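Local coordinates for protein NADH-rubredoxin oxidoreductase (Clostridium acetobutylicum, PDB 3KLJ) that uses its bound FAD to pass electrons from NADH to rubredoxin, feeding the downstream chains with which this anaerobe scavenges dioxygen, at residues A20-S23 against A24-A28; A242-R245 against G246-N250; A280-Q283 against G284-G288. One frame throughout, in Å; residues are numbered along the deposited sequence.

Contact 1: A20-S23 against A24-A28; sequences AGFS and AAKAA. With FAD (flavin-adenine dinucleotide), chain B.
Ala20 meets Ala24, and Phe22 meets Lys26, one turn on along helix 19-28, the first helix of the Rossmann-type beta-alpha-beta unit (strand 12-15, this helix, strand 35-38) that grips the FAD diphosphate. At its start Ala20 N donates to FAD O1P over 2.7 Å, and Ala20 CB rests 3.1 Å from the same O1P. An amide at the N-terminal end of a helix, where the helix dipole would favour negative charge, is the classical grip on a dinucleotide diphosphate; Gly21 fits the last glycine of the GxGxxG pattern. Behind this amide the backbone closes into regular alpha-helical turns: Ala24 N bonds to Ala20 O at 3.0 Å, Ala25 N to Gly21 O, Lys26 N to Phe22 O and Ala27 N to Ser23 O. The third is almost straight, with an N-H...O angle of 178°. The methyl groups of Ala24 and Ala25 lie on Ile14 of strand 12-15, and Ala25 also reaches Met37 of strand 35-38, consistent with close packing of helix on sheet. Ser23 and Ala27 touch helix 277-291, where Ser23 OG, in one of two conformers, probably hydrogen-bonds to Asn281 O. On another side Phe22 meets Trp71 and the chain at Pro45 and Ile66. Four residues apart, Phe22 and Lys26 both set CG anti to the backbone N (chi1 166° and 179°) and leave the same side of the helix. Lys26 CB lies 4.1 Å above the plane of the Phe22 ring, offset toward its rim, and Lys26 CD comes to 4.0 Å from Phe22 CE2.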
loop_
_atom_site.group_PDB
_atom_site.type_symbol
_atom_site.label_atom_id
_atom_site.label_comp_id
_atom_site.label_asym_id
_atom_site.label_seq_id
_atom_site.Cartn_x
_atom_site.Cartn_y
_atom_site.Cartn_z
ATOM N N ALA A 20 -2.893 7.747 7.947
ATOM C CA ALA A 20 -4.249 7.529 8.473
ATOM C C ALA A 20 -4.433 8.194 9.823
ATOM O O ALA A 20 -5.381 8.967 10.006
ATOM C CB ALA A 20 -4.605 6.043 8.545
ATOM N N GLY A 21 -3.525 7.899 10.757
ATOM C CA GLY A 21 -3.488 8.575 12.052
ATOM C C GLY A 21 -3.459 10.092 11.940
ATOM O O GLY A 21 -4.212 10.793 12.628
ATOM N N PHE A 22 -2.589 10.609 11.077
ATOM C CA PHE A 22 -2.525 12.046 10.866
ATOM C C PHE A 22 -3.881 12.623 10.445
ATOM O O PHE A 22 -4.343 13.612 11.022
ATOM C CB PHE A 22 -1.461 12.457 9.842
ATOM C CG PHE A 22 -1.631 13.867 9.388
ATOM C CD1 PHE A 22 -1.195 14.919 10.190
ATOM C CD2 PHE A 22 -2.321 14.154 8.214
ATOM C CE1 PHE A 22 -1.392 16.231 9.803
ATOM C CE2 PHE A 22 -2.520 15.477 7.818
ATOM C CZ PHE A 22 -2.057 16.512 8.613
ATOM N N SER A 23 -4.501 12.010 9.434
ATOM C CA SER A 23 -5.795 12.466 8.932
ATOM C C SER A 23 -6.868 12.476 10.026
ATOM O O SER A 23 -7.699 13.381 10.076
ATOM C CB SER A 23 -6.245 11.616 7.746
ATOM O OG SER A 23 -7.419 12.159 7.167
ATOM N N ALA A 24 -6.845 11.479 10.913
ATOM C CA ALA A 24 -7.791 11.462 12.047
ATOM C C ALA A 24 -7.553 12.636 13.003
ATOM O O ALA A 24 -8.504 13.306 13.418
ATOM C CB ALA A 24 -7.725 10.151 12.795
ATOM N N ALA A 25 -6.291 12.877 13.351
ATOM C CA ALA A 25 -5.925 14.011 14.216
ATOM C C ALA A 25 -6.416 15.319 13.610
ATOM O O ALA A 25 -7.148 16.075 14.266
ATOM C CB ALA A 25 -4.419 14.054 14.469
ATOM N N LYS A 26 -6.043 15.553 12.351
ATOM C CA LYS A 26 -6.478 16.732 11.601
ATOM C C LYS A 26 -8.005 16.894 11.592
ATOM O O LYS A 26 -8.514 17.996 11.769
ATOM C CB LYS A 26 -5.936 16.686 10.171
ATOM C CG LYS A 26 -6.355 17.869 9.293
ATOM C CD LYS A 26 -5.793 17.729 7.868
ATOM C CE LYS A 26 -6.377 18.784 6.940
ATOM N NZ LYS A 26 -5.654 18.834 5.626
ATOM N N ALA A 27 -8.721 15.793 11.384
ATOM C CA ALA A 27 -10.184 15.799 11.393
ATOM C C ALA A 27 -10.760 16.124 12.779
ATOM O O ALA A 27 -11.745 16.845 12.887
ATOM C CB ALA A 27 -10.727 14.472 10.880
ATOM N N ALA A 28 -10.129 15.594 13.825
ATOM C CA ALA A 28 -10.547 15.829 15.214
ATOM C C ALA A 28 -10.318 17.271 15.687
ATOM O O ALA A 28 -10.938 17.712 16.661
ATOM C CB ALA A 28 -9.833 14.852 16.146
HETATM P PA FAD B . 1.196 3.476 7.925
HETATM O O1A FAD B . 1.888 2.139 7.926
HETATM O O2A FAD B . 1.719 4.405 6.855
HETATM O O5B FAD B . 1.344 4.156 9.361
HETATM C C5B FAD B . 1.065 3.427 10.543
HETATM C C4B FAD B . 2.016 3.877 11.651
HETATM O O4B FAD B . 1.660 3.238 12.876
HETATM C C3B FAD B . 3.454 3.468 11.346
HETATM O O3B FAD B . 4.299 4.598 11.487
HETATM C C2B FAD B . 3.788 2.398 12.369
HETATM O O2B FAD B . 5.124 2.472 12.814
HETATM C C1B FAD B . 2.822 2.719 13.501
HETATM N N9A FAD B . 2.498 1.559 14.350
HETATM C C8A FAD B . 2.366 0.251 13.965
HETATM N N7A FAD B . 2.059 -0.490 15.056
HETATM C C5A FAD B . 1.985 0.322 16.130
HETATM C C6A FAD B . 1.713 0.079 17.477
HETATM N N6A FAD B . 1.735 -1.169 17.949
HETATM N N1A FAD B . 1.718 1.143 18.362
HETATM C C2A FAD B . 1.987 2.426 17.923
HETATM N N3A FAD B . 2.266 2.656 16.589
HETATM C C4A FAD B . 2.260 1.618 15.702
HETATM N N1 FAD B . 0.036 3.680 -1.655
HETATM C C2 FAD B . -0.562 4.207 -2.780
HETATM O O2 FAD B . -1.760 4.431 -2.774
HETATM N N3 FAD B . 0.182 4.512 -3.902
HETATM C C4 FAD B . 1.536 4.273 -3.911
HETATM O O4 FAD B . 2.170 4.542 -4.935
HETATM C C4X FAD B . 2.157 3.723 -2.780
HETATM N N5 FAD B . 3.523 3.482 -2.760
HETATM C C5X FAD B . 4.128 2.945 -1.640
HETATM C C6 FAD B . 5.507 2.698 -1.630
HETATM C C7 FAD B . 6.108 2.163 -0.479
HETATM C C7M FAD B . 7.584 1.896 -0.462
HETATM C C8 FAD B . 5.335 1.868 0.644
HETATM C C8M FAD B . 5.953 1.286 1.891
HETATM C C9 FAD B . 3.966 2.110 0.624
HETATM C C9A FAD B . 3.359 2.653 -0.513
HETATM N N10 FAD B . 1.987 2.900 -0.523
HETATM C C10 FAD B . 1.392 3.434 -1.650
HETATM C "C1'" FAD B . 1.156 2.567 0.671
HETATM C "C2'" FAD B . 0.876 3.770 1.546
HETATM O "O2'" FAD B . 2.101 4.220 2.089
HETATM C "C3'" FAD B . -0.061 3.315 2.647
HETATM O "O3'" FAD B . -1.316 2.973 2.088
HETATM C "C4'" FAD B . -0.285 4.369 3.717
HETATM O "O4'" FAD B . 0.954 4.776 4.283
HETATM C "C5'" FAD B . -1.141 3.758 4.820
HETATM O "O5'" FAD B . -1.173 4.677 5.881
HETATM P P FAD B . -1.539 4.177 7.344
HETATM O O1P FAD B . -1.559 5.377 8.277
HETATM O O2P FAD B . -2.814 3.370 7.344
HETATM O O3P FAD B . -0.368 3.142 7.750
#

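Contact 2: A242-R245 against G246-N250; sequences ASKR and GILVN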
loop_
_atom_site.group_PDB
_atom_site.type_symbol
_atom_site.label_atom_id
_atom_site.label_comp_id
_atom_site.label_asym_id
_atom_site.label_seq_id
_atom_site.Cartn_x
_atom_site.Cartn_y
_atom_site.Cartn_z
ATOM N N ALA A 242 -13.078 -7.472 16.041
ATOM C CA ALA A 242 -13.221 -8.398 14.921
ATOM C C ALA A 242 -12.193 -8.097 13.852
ATOM O O ALA A 242 -11.908 -6.932 13.562
ATOM C CB ALA A 242 -14.626 -8.342 14.345
ATOM N N SER A 243 -11.618 -9.155 13.290
ATOM C CA SER A 243 -10.655 -9.012 12.211
ATOM C C SER A 243 -10.709 -10.208 11.281
ATOM O O SER A 243 -11.078 -11.313 11.685
ATOM C CB SER A 243 -9.226 -8.830 12.763
ATOM O OG SER A 243 -8.787 -9.992 13.452
ATOM N N LYS A 244 -10.339 -9.982 10.028
ATOM C CA LYS A 244 -10.060 -11.083 9.112
ATOM C C LYS A 244 -8.635 -10.902 8.601
ATOM O O LYS A 244 -7.696 -11.361 9.245
ATOM C CB LYS A 244 -11.093 -11.148 7.975
ATOM C CG LYS A 244 -12.542 -11.317 8.443
ATOM C CD LYS A 244 -12.832 -12.718 8.967
ATOM C CE LYS A 244 -14.213 -12.785 9.608
ATOM N NZ LYS A 244 -14.562 -14.163 10.104
ATOM N N ARG A 245 -8.474 -10.247 7.451
ATOM C CA ARG A 245 -7.168 -9.762 7.033
ATOM C C ARG A 245 -6.850 -8.505 7.849
ATOM O O ARG A 245 -5.781 -8.401 8.446
ATOM C CB ARG A 245 -7.139 -9.446 5.528
ATOM C CG ARG A 245 -5.903 -8.629 5.086
ATOM C CD ARG A 245 -5.777 -8.569 3.558
ATOM N NE ARG A 245 -4.678 -7.692 3.160
ATOM C CZ ARG A 245 -3.454 -8.110 2.839
ATOM N NH1 ARG A 245 -3.147 -9.407 2.861
ATOM N NH2 ARG A 245 -2.532 -7.222 2.500
ATOM N N GLY A 246 -7.792 -7.561 7.864
ATOM C CA GLY A 246 -7.637 -6.334 8.623
ATOM C C GLY A 246 -8.662 -6.247 9.730
ATOM O O GLY A 246 -9.462 -7.176 9.905
ATOM N N ILE A 247 -8.639 -5.142 10.480
ATOM C CA ILE A 247 -9.650 -4.881 11.507
ATOM C C ILE A 247 -10.950 -4.505 10.790
ATOM O O ILE A 247 -10.964 -3.603 9.954
ATOM C CB ILE A 247 -9.222 -3.752 12.505
ATOM C CG1 ILE A 247 -7.969 -4.164 13.290
ATOM C CG2 ILE A 247 -10.367 -3.399 13.474
ATOM C CD1 ILE A 247 -7.335 -3.043 14.100
ATOM N N LEU A 248 -12.031 -5.208 11.122
ATOM C CA LEU A 248 -13.313 -5.015 10.451
ATOM C C LEU A 248 -13.954 -3.701 10.896
ATOM O O LEU A 248 -14.068 -3.446 12.103
ATOM C CB LEU A 248 -14.238 -6.211 10.732
ATOM C CG LEU A 248 -14.248 -7.455 9.810
ATOM C CD1 LEU A 248 -12.941 -7.735 9.011
ATOM C CD2 LEU A 248 -14.709 -8.709 10.542
ATOM N N VAL A 249 -14.357 -2.862 9.932
ATOM C CA VAL A 249 -15.019 -1.578 10.252
ATOM C C VAL A 249 -16.276 -1.359 9.430
ATOM O O VAL A 249 -16.388 -1.887 8.322
ATOM C CB VAL A 249 -14.086 -0.354 10.048
ATOM C CG1 VAL A 249 -12.946 -0.385 11.050
ATOM C CG2 VAL A 249 -13.578 -0.296 8.604
ATOM N N ASN A 250 -17.233 -0.610 9.985
ATOM C CA ASN A 250 -18.388 -0.151 9.203
ATOM C C ASN A 250 -18.056 1.167 8.477
ATOM O O ASN A 250 -16.889 1.578 8.434
ATOM C CB ASN A 250 -19.707 -0.127 10.019
ATOM C CG ASN A 250 -19.764 0.981 11.101
ATOM O OD1 ASN A 250 -20.723 1.045 11.878
ATOM N ND2 ASN A 250 -18.751 1.813 11.167
HETATM O O HOH W 1 -13.774 -4.852 14.332
#
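Leu248 points its side chain back across the turn and touches both Ala242 and Lys244. Leu248 CD2 packs on Ala242 CB at 3.8 Å and also nears Lys244 CG, which Leu248 CD1 meets at 3.6 Å. Lys244 sets CG beside its own backbone N (chi1 -59°) and bends again at chi2; its CB and CG lie against Leu248 CD1, and the ammonium end leads away. Ile247 points away and touches Ala262 and Val266. Between these residues the chain folds into a tight hairpin-like reversal with a single bridge between Ser243 and Ile247. Lys244 N donates to Gly246 O at 2.9 Å, in the carbonyl plane, and Leu248 N donates to Ala242 O at 3.0 Å from well above the carbonyl plane. A water also donates to Ala242 O and, at 2.7 Å, to Leu248 O. The reversal leads into strand 247-249, which pairs in parallel with strand 267-269. Arg245, at the bend, reaches Val229 O through NH2 and Asn273 through NE, and Gly246 N is held by Glu268. Ala242 O thus accepts from both an amide and a water, so that backbone bonds close the turn while the side chains across it add apolar contact.

Contact 3: A280-Q283 against G284-G288; sequences ANKQ and GEVAG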
loop_
_atom_site.group_PDB
_atom_site.type_symbol
_atom_site.label_atom_id
_atom_site.label_comp_id
_atom_site.label_asym_id
_atom_site.label_seq_id
_atom_site.Cartn_x
_atom_site.Cartn_y
_atom_site.Cartn_z
ATOM N N ALA A 280 -6.286 5.681 3.190
ATOM C CA ALA A 280 -5.771 6.026 4.516
ATOM C C ALA A 280 -6.214 7.425 4.930
ATOM O O ALA A 280 -6.723 7.629 6.036
ATOM C CB ALA A 280 -4.247 5.912 4.546
ATOM N N ASN A 281 -5.997 8.384 4.040
ATOM C CA ASN A 281 -6.397 9.766 4.275
ATOM C C ASN A 281 -7.896 9.884 4.544
ATOM O O ASN A 281 -8.313 10.521 5.515
ATOM C CB ASN A 281 -6.014 10.637 3.076
ATOM C CG ASN A 281 -4.515 10.769 2.908
ATOM O OD1 ASN A 281 -4.009 10.854 1.784
ATOM N ND2 ASN A 281 -3.794 10.780 4.025
ATOM N N LYS A 282 -8.707 9.260 3.689
ATOM C CA LYS A 282 -10.155 9.420 3.766
ATOM C C LYS A 282 -10.772 8.616 4.916
ATOM O O LYS A 282 -11.686 9.096 5.595
ATOM C CB LYS A 282 -10.795 9.040 2.430
ATOM C CG LYS A 282 -11.662 10.131 1.806
ATOM C CD LYS A 282 -13.159 9.905 2.107
ATOM C CE LYS A 282 -13.772 11.013 2.963
ATOM N NZ LYS A 282 -13.120 11.137 4.301
ATOM N N GLN A 283 -10.280 7.399 5.144
ATOM C CA GLN A 283 -10.749 6.641 6.313
ATOM C C GLN A 283 -10.290 7.279 7.625
ATOM O O GLN A 283 -11.054 7.334 8.581
ATOM C CB GLN A 283 -10.362 5.165 6.253
ATOM C CG GLN A 283 -11.114 4.375 5.168
ATOM C CD GLN A 283 -10.703 2.915 5.119
ATOM O OE1 GLN A 283 -9.664 2.530 5.667
ATOM N NE2 GLN A 283 -11.504 2.093 4.427
ATOM N N GLY A 284 -9.047 7.752 7.673
ATOM C CA GLY A 284 -8.557 8.479 8.853
ATOM C C GLY A 284 -9.441 9.670 9.194
ATOM O O GLY A 284 -9.829 9.862 10.349
ATOM N N GLU A 285 -9.767 10.466 8.178
ATOM C CA GLU A 285 -10.693 11.584 8.320
ATOM C C GLU A 285 -12.067 11.169 8.906
ATOM O O GLU A 285 -12.539 11.769 9.873
ATOM C CB GLU A 285 -10.867 12.287 6.976
ATOM C CG GLU A 285 -11.892 13.413 7.011
ATOM C CD GLU A 285 -12.154 14.043 5.658
ATOM O OE1 GLU A 285 -11.810 13.456 4.605
ATOM O OE2 GLU A 285 -12.724 15.148 5.655
ATOM N N VAL A 286 -12.699 10.152 8.326
ATOM C CA VAL A 286 -14.019 9.690 8.807
ATOM C C VAL A 286 -13.959 9.227 10.279
ATOM O O VAL A 286 -14.841 9.560 11.076
ATOM C CB VAL A 286 -14.641 8.625 7.859
ATOM C CG1 VAL A 286 -15.842 7.898 8.512
ATOM C CG2 VAL A 286 -15.079 9.270 6.549
ATOM N N ALA A 287 -12.902 8.494 10.626
ATOM C CA ALA A 287 -12.684 8.035 11.994
ATOM C C ALA A 287 -12.553 9.183 13.002
ATOM O O ALA A 287 -13.156 9.131 14.073
ATOM C CB ALA A 287 -11.456 7.105 12.064
ATOM N N GLY A 288 -11.740 10.195 12.671
ATOM C CA GLY A 288 -11.556 11.354 13.542
ATOM C C GLY A 288 -12.858 12.108 13.775
ATOM O O GLY A 288 -13.182 12.480 14.913
#
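This is a one-turn contact within helix 277-291 of the FAD-binding domain, a salt bridge added to the regular backbone bonds. Lys282 NZ meets Glu285 OE1 at 2.7 Å, approaching from above the carboxylate plane, 57° out of it. The lysine curls to get there: its chain bends at chi2, chi3 and chi4, bringing NZ back over the next turn and to 3.5 Å from Val286 CG2. Glu285 is the opposite in shape, extended with CG anti to the backbone N (chi1 176°), and its side chain also touches Ser23 of helix 19-28. In the backbone, Gly284 N bonds to Ala280 O at 2.8 Å and Val286 N to Lys282 O at 3.1 Å. Gly284 lies next to Ala24 of helix 19-28. On another flank Gln283, extended beyond CG, touches Ala267 and Phe269, and its OE1 accepts from Gly264 N. Ala280, one turn before Gly284, touches the FAD. The ion pair ties successive turns of the helix by their side chains, and the neighbouring ammonium would probably help keep Glu285 ionised; the Gln283 amide adds a bond to the loop that carries the FAD-binding Asp265.

Contacts 1 and 3 lie side by side, their centres 7 Å apart, where helices 19-28 and 277-291 pack. Ala24 CB sits 3.2 Å from Gly284 O and Ala27 CB 3.4 Å from Glu285 O, a close approach of two helices in which small residues take part. Both contacts reach the FAD at their starts, through Ala20 and Ala280, whose side chains also touch; the side chain of the FAD-binding Asp265 is about 5 Å from that of Ala280. Contact 2 stands apart: its centre is 20 Å from that of contact 1, and its nearest atoms are about 5 Å from contact 3. The side chain of Ile247 is about 10 Å from the FAD.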